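Local coordinates for protein GTN Reductase (Agrobacterium tumefaciens, PDB 5N6G) that probably uses bound FMN to reduce activated carbon-carbon double bonds, as in other Old Yellow Enzyme ene-reductases, and here holds 2-phenylacrylic acid, at residues E213-V218 / G257-A262; L231-P236 / A287-A292; T40-R45 / E78-I83. All blocks are in the same frame, centred on the assembly; numbering follows the deposited sequence.

Contact 1: residues E213-V218 / G257-A262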
loop_
_atom_site.group_PDB
_atom_site.type_symbol
_atom_site.label_atom_id
_atom_site.label_comp_id
_atom_site.label_asym_id
_atom_site.label_seq_id
_atom_site.Cartn_x
_atom_site.Cartn_y
_atom_site.Cartn_z
ATOM N N GLU A 213 14.907 5.117 6.354
ATOM C CA GLU A 213 14.915 4.772 7.773
ATOM C C GLU A 213 13.759 3.848 8.122
ATOM O O GLU A 213 13.930 2.934 8.942
ATOM C CB GLU A 213 14.874 6.040 8.637
ATOM C CG GLU A 213 16.202 6.770 8.662
ATOM C CD GLU A 213 16.176 8.096 9.403
ATOM O OE1 GLU A 213 15.087 8.632 9.674
ATOM O OE2 GLU A 213 17.275 8.612 9.709
ATOM N N VAL A 214 12.585 4.072 7.511
ATOM C CA VAL A 214 11.452 3.170 7.711
ATOM C C VAL A 214 11.801 1.783 7.195
ATOM O O VAL A 214 11.600 0.782 7.884
ATOM C CB VAL A 214 10.177 3.719 7.037
ATOM C CG1 VAL A 214 9.061 2.680 7.077
ATOM C CG2 VAL A 214 9.736 5.028 7.693
ATOM N N VAL A 215 12.346 1.702 5.975
ATOM C CA VAL A 215 12.692 0.397 5.414
ATOM C C VAL A 215 13.688 -0.325 6.311
ATOM O O VAL A 215 13.538 -1.509 6.602
ATOM C CB VAL A 215 13.237 0.546 3.979
ATOM C CG1 VAL A 215 13.834 -0.780 3.487
ATOM C CG2 VAL A 215 12.157 1.000 3.054
ATOM N N ASP A 216 14.730 0.372 6.754
ATOM C CA ASP A 216 15.742 -0.290 7.552
ATOM C C ASP A 216 15.198 -0.693 8.929
ATOM O O ASP A 216 15.593 -1.734 9.460
ATOM C CB ASP A 216 16.979 0.600 7.659
ATOM C CG ASP A 216 17.666 0.813 6.309
ATOM O OD1 ASP A 216 17.475 -0.039 5.394
ATOM O OD2 ASP A 216 18.408 1.815 6.159
ATOM N N ALA A 217 14.280 0.095 9.507
ATOM C CA ALA A 217 13.645 -0.272 10.778
ATOM C C ALA A 217 12.787 -1.529 10.635
ATOM O O ALA A 217 12.853 -2.438 11.482
ATOM C CB ALA A 217 12.803 0.898 11.307
ATOM N N VAL A 218 11.956 -1.589 9.592
ATOM C CA VAL A 218 11.104 -2.758 9.357
ATOM C C VAL A 218 11.948 -3.984 9.033
ATOM O O VAL A 218 11.740 -5.074 9.581
ATOM C CB VAL A 218 10.099 -2.452 8.231
ATOM C CG1 VAL A 218 9.346 -3.698 7.795
ATOM C CG2 VAL A 218 9.150 -1.327 8.664
ATOM N N GLY A 257 17.838 -1.055 -3.898
ATOM C CA GLY A 257 18.537 -2.160 -4.531
ATOM C C GLY A 257 19.662 -2.728 -3.707
ATOM O O GLY A 257 20.143 -3.832 -3.986
ATOM N N LYS A 258 20.107 -1.988 -2.700
ATOM C CA LYS A 258 21.179 -2.407 -1.812
ATOM C C LYS A 258 20.682 -3.187 -0.607
ATOM O O LYS A 258 21.518 -3.733 0.143
ATOM C CB LYS A 258 21.937 -1.178 -1.326
ATOM C CG LYS A 258 22.643 -0.382 -2.416
ATOM C CD LYS A 258 23.122 0.933 -1.865
ATOM C CE LYS A 258 23.841 1.748 -2.925
ATOM N NZ LYS A 258 24.316 3.028 -2.320
ATOM N N ARG A 259 19.366 -3.300 -0.432
ATOM C CA ARG A 259 18.776 -3.738 0.835
ATOM C C ARG A 259 18.105 -5.115 0.824
ATOM O O ARG A 259 17.451 -5.469 1.808
ATOM C CB ARG A 259 17.802 -2.668 1.313
ATOM C CG ARG A 259 18.581 -1.451 1.847
ATOM C CD ARG A 259 17.794 -0.213 1.831
ATOM N NE ARG A 259 18.285 0.771 2.791
ATOM C CZ ARG A 259 19.183 1.723 2.533
ATOM N NH1 ARG A 259 19.751 1.846 1.336
ATOM N NH2 ARG A 259 19.500 2.584 3.490
ATOM N N ASN A 260 18.254 -5.907 -0.228
ATOM C CA ASN A 260 17.827 -7.307 -0.184
ATOM C C ASN A 260 16.332 -7.447 0.112
ATOM O O ASN A 260 15.906 -8.382 0.796
ATOM C CB ASN A 260 18.656 -8.078 0.841
ATOM C CG ASN A 260 20.116 -8.164 0.443
ATOM O OD1 ASN A 260 21.001 -7.624 1.107
ATOM N ND2 ASN A 260 20.364 -8.836 -0.661
ATOM N N LEU A 261 15.517 -6.568 -0.473
ATOM C CA LEU A 261 14.085 -6.550 -0.213
ATOM C C LEU A 261 13.345 -7.618 -1.016
ATOM O O LEU A 261 13.818 -8.117 -2.053
ATOM C CB LEU A 261 13.488 -5.177 -0.517
ATOM C CG LEU A 261 14.050 -4.000 0.296
ATOM C CD1 LEU A 261 13.309 -2.748 -0.075
ATOM C CD2 LEU A 261 13.938 -4.269 1.792
ATOM N N ALA A 262 12.141 -7.948 -0.525
ATOM C CA ALA A 262 11.345 -9.022 -1.114
ATOM C C ALA A 262 10.689 -8.593 -2.418
ATOM O O ALA A 262 10.654 -9.371 -3.380
ATOM C CB ALA A 262 10.284 -9.482 -0.120
#
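Asp216 of helix 204-222 faces Arg259 in the loop before strand 263-267 with their CA atoms 8.1 Å apart, a gap bridged mainly by the extended side chain of Arg259. The polar half is a two-pronged salt bridge: Arg259 NE donates to Asp216 OD1 at 2.8 Å and Arg259 NH2 to Asp216 OD2 at 3.0 Å. Each oxygen uses its syn lone pair, and the carboxylate and guanidinium planes lie only 6° apart, so the two flat groups meet edge to edge. The remaining nitrogen, Arg259 NH1, bonds to Gln255 O, which ties the guanidinium back to the end of helix 245-256. On the barrel side of the ion pair lies the apolar half. Val215 turns CG1 anti to its backbone N (chi1 170°) and rests it 3.9 Å from Leu261 CD2; Leu256 touches both residues and Ile229 of strand 227-231 packs on Val215. This fastens helix 204-222 to the loop that follows helix 245-256 and runs into strand 263-267 of the TIM barrel. With both oxygens engaged and three nitrogens bonded, the guanidinium has little freedom to rotate, and the pairing of opposite charges probably favours the ionised form of both groups.

Contact 2: residues L231-P236 / A287-A292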
loop_
_atom_site.group_PDB
_atom_site.type_symbol
_atom_site.label_atom_id
_atom_site.label_comp_id
_atom_site.label_asym_id
_atom_site.label_seq_id
_atom_site.Cartn_x
_atom_site.Cartn_y
_atom_site.Cartn_z
ATOM N N LEU A 231 5.439 2.108 -4.239
ATOM C CA LEU A 231 5.874 3.422 -4.695
ATOM C C LEU A 231 4.970 3.883 -5.831
ATOM O O LEU A 231 4.446 3.066 -6.590
ATOM C CB LEU A 231 7.339 3.397 -5.189
ATOM C CG LEU A 231 8.356 2.902 -4.173
ATOM C CD1 LEU A 231 9.700 2.651 -4.901
ATOM C CD2 LEU A 231 8.471 3.926 -3.046
ATOM N N SER A 232 4.806 5.196 -5.972
ATOM C CA SER A 232 3.907 5.759 -6.975
ATOM C C SER A 232 4.506 7.084 -7.444
ATOM O O SER A 232 4.146 8.165 -6.947
ATOM C CB SER A 232 2.489 5.944 -6.421
ATOM O OG SER A 232 2.494 6.687 -5.202
ATOM N N PRO A 233 5.439 7.033 -8.402
ATOM C CA PRO A 233 6.264 8.221 -8.711
ATOM C C PRO A 233 5.507 9.456 -9.174
ATOM O O PRO A 233 5.978 10.572 -8.919
ATOM C CB PRO A 233 7.195 7.708 -9.822
ATOM C CG PRO A 233 7.299 6.247 -9.593
ATOM C CD PRO A 233 5.984 5.807 -9.011
ATOM N N VAL A 234 4.380 9.330 -9.871
ATOM C CA VAL A 234 3.763 10.501 -10.482
ATOM C C VAL A 234 2.348 10.756 -10.011
ATOM O O VAL A 234 1.709 11.683 -10.506
ATOM C CB VAL A 234 3.780 10.414 -12.024
ATOM C CG1 VAL A 234 5.202 10.301 -12.548
ATOM C CG2 VAL A 234 2.954 9.253 -12.523
ATOM N N THR A 235 1.840 9.988 -9.084
ATOM C CA THR A 235 0.421 10.070 -8.819
ATOM C C THR A 235 0.049 11.410 -8.183
ATOM O O THR A 235 0.786 11.922 -7.341
ATOM C CB THR A 235 -0.026 8.942 -7.917
ATOM O OG1 THR A 235 -1.450 9.023 -7.811
ATOM C CG2 THR A 235 0.592 9.046 -6.554
ATOM N N PRO A 236 -1.096 11.978 -8.549
ATOM C CA PRO A 236 -1.563 13.218 -7.918
ATOM C C PRO A 236 -2.430 12.995 -6.687
ATOM O O PRO A 236 -3.033 13.949 -6.176
ATOM C CB PRO A 236 -2.376 13.838 -9.041
ATOM C CG PRO A 236 -3.000 12.671 -9.735
ATOM C CD PRO A 236 -1.988 11.563 -9.647
ATOM N N ALA A 287 11.113 2.166 -17.388
ATOM C CA ALA A 287 12.238 1.262 -17.661
ATOM C C ALA A 287 13.525 1.746 -17.000
ATOM O O ALA A 287 14.314 0.937 -16.497
ATOM C CB ALA A 287 12.439 1.123 -19.163
ATOM N N SER A 288 13.783 3.058 -17.044
ATOM C CA SER A 288 14.970 3.626 -16.408
ATOM C C SER A 288 14.904 3.438 -14.899
ATOM O O SER A 288 15.913 3.149 -14.234
ATOM C CB SER A 288 15.059 5.117 -16.761
ATOM O OG SER A 288 16.055 5.779 -15.997
ATOM N N PHE A 289 13.707 3.607 -14.353
ATOM C CA PHE A 289 13.444 3.414 -12.932
ATOM C C PHE A 289 13.732 1.979 -12.510
ATOM O O PHE A 289 14.454 1.735 -11.529
ATOM C CB PHE A 289 11.985 3.821 -12.691
ATOM C CG PHE A 289 11.470 3.643 -11.302
ATOM C CD1 PHE A 289 12.081 4.242 -10.203
ATOM C CD2 PHE A 289 10.306 2.912 -11.091
ATOM C CE1 PHE A 289 11.550 4.092 -8.935
ATOM C CE2 PHE A 289 9.779 2.757 -9.834
ATOM C CZ PHE A 289 10.397 3.345 -8.753
ATOM N N LYS A 290 13.196 1.006 -13.256
ATOM C CA LYS A 290 13.478 -0.389 -12.946
ATOM C C LYS A 290 14.956 -0.699 -13.105
ATOM O O LYS A 290 15.528 -1.447 -12.301
ATOM C CB LYS A 290 12.663 -1.317 -13.843
ATOM C CG LYS A 290 12.871 -2.784 -13.503
ATOM C CD LYS A 290 12.017 -3.672 -14.374
ATOM C CE LYS A 290 12.168 -5.129 -13.947
ATOM N NZ LYS A 290 11.632 -6.067 -14.960
ATOM N N ALA A 291 15.598 -0.131 -14.130
ATOM C CA ALA A 291 17.026 -0.382 -14.309
ATOM C C ALA A 291 17.846 0.183 -13.163
ATOM O O ALA A 291 18.881 -0.393 -12.807
ATOM C CB ALA A 291 17.515 0.192 -15.631
ATOM N N ALA A 292 17.401 1.297 -12.558
ATOM C CA ALA A 292 18.139 1.853 -11.423
ATOM C C ALA A 292 18.121 0.878 -10.254
ATOM O O ALA A 292 19.105 0.746 -9.521
ATOM C CB ALA A 292 17.535 3.188 -11.015
#
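Leu231, the last residue of strand 227-231, and Pro233 in the loop beyond it receive the ring of Phe289, which projects inward from helix 286-295. The backbones stay well apart, the CA atoms of Pro233 and Phe289 being 9.6 Å from each other, and the aromatic side chain spans the gap.

The aliphatic-aromatic contacts come first. Leu231 CD1 approaches the far end of the ring near its plane, 4.0 Å from Phe289 CZ, and so meets an edge. Pro233 CG comes in obliquely, 4.3 Å from Phe289 CE2. Phe289 reaches both because its CG stands anti to the backbone N (chi1 177°), which sends the ring off the helix toward the barrel wall. The aromatic-aromatic contact is with Phe284, edge-to-face with Phe289 and also touching Pro233. Tyr249, Asn250 and Val253 of helix 245-256 and Val266 of strand 263-267 also touch the ring. As for polar bonds, Ser232 of this loop points away from the helix, and its OG bonds to Glu186 OE2 and to the backbone N of Asn181, a residue of the 2-phenylacrylic acid pocket.

Here the outer helix layer of the TIM barrel meets the C-terminal end of a barrel strand. No hydrogen bond crosses between the two segments, so their attraction is dispersive and weakly directional; the buried ring is located by the shapes of its neighbours, and the edge-to-face pair with Phe284 probably adds some orientation.

Contact 3: residues T40-R45 / E78-I83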
loop_
_atom_site.group_PDB
_atom_site.type_symbol
_atom_site.label_atom_id
_atom_site.label_comp_id
_atom_site.label_asym_id
_atom_site.label_seq_id
_atom_site.Cartn_x
_atom_site.Cartn_y
_atom_site.Cartn_z
ATOM N N THR A 40 -14.013 -13.571 5.542
ATOM C CA THR A 40 -14.616 -14.183 4.363
ATOM C C THR A 40 -14.087 -13.527 3.095
ATOM O O THR A 40 -13.737 -14.205 2.125
ATOM C CB THR A 40 -16.132 -14.053 4.454
ATOM O OG1 THR A 40 -16.554 -14.759 5.621
ATOM C CG2 THR A 40 -16.846 -14.611 3.210
ATOM N N TYR A 41 -14.044 -12.199 3.090
ATOM C CA TYR A 41 -13.613 -11.442 1.920
ATOM C C TYR A 41 -12.224 -11.854 1.466
ATOM O O TYR A 41 -11.996 -12.093 0.270
ATOM C CB TYR A 41 -13.645 -9.959 2.264
ATOM C CG TYR A 41 -12.938 -8.987 1.347
ATOM C CD1 TYR A 41 -13.458 -8.655 0.107
ATOM C CD2 TYR A 41 -11.788 -8.327 1.767
ATOM C CE1 TYR A 41 -12.822 -7.716 -0.700
ATOM C CE2 TYR A 41 -11.162 -7.386 0.972
ATOM C CZ TYR A 41 -11.702 -7.088 -0.260
ATOM O OH TYR A 41 -11.100 -6.136 -1.033
ATOM N N TYR A 42 -11.263 -11.916 2.395
ATOM C CA TYR A 42 -9.909 -12.277 1.989
ATOM C C TYR A 42 -9.814 -13.755 1.613
ATOM O O TYR A 42 -9.105 -14.113 0.661
ATOM C CB TYR A 42 -8.898 -11.934 3.082
ATOM C CG TYR A 42 -8.564 -10.468 3.130
ATOM C CD1 TYR A 42 -7.823 -9.875 2.117
ATOM C CD2 TYR A 42 -8.993 -9.662 4.178
ATOM C CE1 TYR A 42 -7.505 -8.510 2.156
ATOM C CE2 TYR A 42 -8.675 -8.317 4.223
ATOM C CZ TYR A 42 -7.942 -7.741 3.202
ATOM O OH TYR A 42 -7.608 -6.392 3.249
ATOM N N GLU A 43 -10.529 -14.622 2.330
ATOM C CA GLU A 43 -10.472 -16.047 2.025
ATOM C C GLU A 43 -11.021 -16.332 0.630
ATOM O O GLU A 43 -10.541 -17.252 -0.047
ATOM C CB GLU A 43 -11.238 -16.844 3.092
ATOM C CG GLU A 43 -10.532 -16.808 4.471
ATOM C CD GLU A 43 -11.431 -17.220 5.640
ATOM O OE1 GLU A 43 -12.624 -17.541 5.423
ATOM O OE2 GLU A 43 -10.934 -17.228 6.791
ATOM N N GLN A 44 -12.014 -15.550 0.182
ATOM C CA GLN A 44 -12.596 -15.712 -1.153
ATOM C C GLN A 44 -11.580 -15.477 -2.258
ATOM O O GLN A 44 -11.778 -15.966 -3.395
ATOM C CB GLN A 44 -13.747 -14.722 -1.331
ATOM C CG GLN A 44 -15.030 -15.125 -0.639
ATOM C CD GLN A 44 -16.149 -14.122 -0.864
ATOM O OE1 GLN A 44 -15.925 -13.026 -1.375
ATOM N NE2 GLN A 44 -17.353 -14.499 -0.486
ATOM N N ARG A 45 -10.527 -14.711 -1.953
ATOM C CA ARG A 45 -9.525 -14.259 -2.910
ATOM C C ARG A 45 -8.155 -14.914 -2.713
ATOM O O ARG A 45 -7.176 -14.498 -3.339
ATOM C CB ARG A 45 -9.431 -12.740 -2.831
ATOM C CG ARG A 45 -10.718 -12.097 -3.328
ATOM C CD ARG A 45 -10.978 -10.671 -2.802
ATOM N NE ARG A 45 -12.194 -10.200 -3.453
ATOM C CZ ARG A 45 -13.421 -10.569 -3.127
ATOM N NH1 ARG A 45 -13.617 -11.397 -2.099
ATOM N NH2 ARG A 45 -14.452 -10.126 -3.842
ATOM N N GLU A 78 -5.546 -10.281 16.768
ATOM C CA GLU A 78 -6.328 -11.511 16.784
ATOM C C GLU A 78 -7.228 -11.599 15.561
ATOM O O GLU A 78 -7.349 -12.658 14.946
ATOM C CB GLU A 78 -7.166 -11.583 18.069
ATOM C CG GLU A 78 -8.057 -12.811 18.147
ATOM C CD GLU A 78 -7.267 -14.115 18.183
ATOM O OE1 GLU A 78 -6.070 -14.082 18.543
ATOM O OE2 GLU A 78 -7.847 -15.171 17.850
ATOM N N GLY A 79 -7.874 -10.489 15.193
ATOM C CA GLY A 79 -8.712 -10.501 14.004
ATOM C C GLY A 79 -7.925 -10.782 12.741
ATOM O O GLY A 79 -8.382 -11.509 11.858
ATOM N N TRP A 80 -6.732 -10.191 12.621
ATOM C CA TRP A 80 -5.892 -10.499 11.472
ATOM C C TRP A 80 -5.425 -11.949 11.468
ATOM O O TRP A 80 -5.244 -12.547 10.387
ATOM C CB TRP A 80 -4.689 -9.581 11.446
ATOM C CG TRP A 80 -4.934 -8.210 10.907
ATOM C CD1 TRP A 80 -4.706 -7.032 11.559
ATOM C CD2 TRP A 80 -5.397 -7.855 9.592
ATOM N NE1 TRP A 80 -4.994 -5.972 10.741
ATOM C CE2 TRP A 80 -5.434 -6.444 9.533
ATOM C CE3 TRP A 80 -5.788 -8.587 8.469
ATOM C CZ2 TRP A 80 -5.838 -5.749 8.390
ATOM C CZ3 TRP A 80 -6.214 -7.880 7.329
ATOM C CH2 TRP A 80 -6.226 -6.485 7.309
ATOM N N LYS A 81 -5.183 -12.530 12.650
ATOM C CA LYS A 81 -4.747 -13.921 12.694
ATOM C C LYS A 81 -5.794 -14.845 12.088
ATOM O O LYS A 81 -5.453 -15.819 11.414
ATOM C CB LYS A 81 -4.419 -14.314 14.137
ATOM C CG LYS A 81 -3.853 -15.714 14.304
ATOM C CD LYS A 81 -2.475 -15.848 13.655
ATOM C CE LYS A 81 -1.843 -17.209 13.940
ATOM N NZ LYS A 81 -0.503 -17.336 13.308
ATOM N N LYS A 82 -7.074 -14.564 12.310
ATOM C CA LYS A 82 -8.108 -15.374 11.670
ATOM C C LYS A 82 -8.014 -15.273 10.151
ATOM O O LYS A 82 -8.200 -16.272 9.441
ATOM C CB LYS A 82 -9.487 -14.934 12.158
ATOM C CG LYS A 82 -10.622 -15.811 11.669
ATOM C CD LYS A 82 -11.979 -15.210 12.026
ATOM C CE LYS A 82 -13.092 -16.239 11.900
ATOM N NZ LYS A 82 -13.581 -16.697 13.240
ATOM N N ILE A 83 -7.716 -14.072 9.643
ATOM C CA ILE A 83 -7.613 -13.840 8.205
ATOM C C ILE A 83 -6.401 -14.562 7.618
ATOM O O ILE A 83 -6.511 -15.253 6.597
ATOM C CB ILE A 83 -7.565 -12.330 7.922
ATOM C CG1 ILE A 83 -8.941 -11.727 8.217
ATOM C CG2 ILE A 83 -7.119 -12.063 6.482
ATOM C CD1 ILE A 83 -8.973 -10.255 8.214
#
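Arg45 NH1 donates to two oxygens, Gln44 OE1 at 2.9 Å and Tyr41 O at 3.0 Å, each on a lone pair in the carbonyl plane, and so ties its side chain back onto segment 40-45 behind Tyr42, whose ring meets Ile83 and Trp80. The two segments belong to consecutive outer helices of the TIM barrel, 36-43 and 74-89, which sit side by side over strand 50-57. The other two guanidinium nitrogens of Arg45 reach the carbonyls of Phe331 and Ile332, linking this segment to helix 329-333. Across the interface the contact is apolar. Ile83 CG2, anti to its own backbone N, lies 3.8 Å from both CB and CD2 of Tyr42. Trp80 CZ3, at the edge of the indole, lies 4.0 Å from Tyr42 CE2; the Tyr42 ring is oblique to it. Polar ends are served from outside: Tyr42 OH bonds to Glu54 OE2 and Trp80 NE1 to Gly70 O, which anchors the polar end of each ring. Glu43 OE2 nears the Lys82 backbone but stays 7.0 Å from Lys82 NZ, too far for an ion pair. Within its own helix, Tyr41 CD2 sits over the centre of one face of the Tyr42 ring, 3.8 Å above its plane.

In the fold
All three contacts lie in or just inside the helix layer around the eight-stranded barrel that holds FMN. Contacts 1 and 2 interleave along the chain: helix 204-222 leads into strand 227-231, where contact 2 starts, and the loop 257-262 leads into strand 263-267 ahead of helix 286-295. Both lean on helix 245-256, their centres 17 Å apart and nearest atoms about 6 Å apart. Contact 3 closes before either begins and lies across the chain's centre from contact 2, their centres 31 Å apart. Neither contact 2 nor contact 3 touches the cofactor: the Leu231 side chain is about 10 Å and the Tyr42 side chain about 8 Å from FMN.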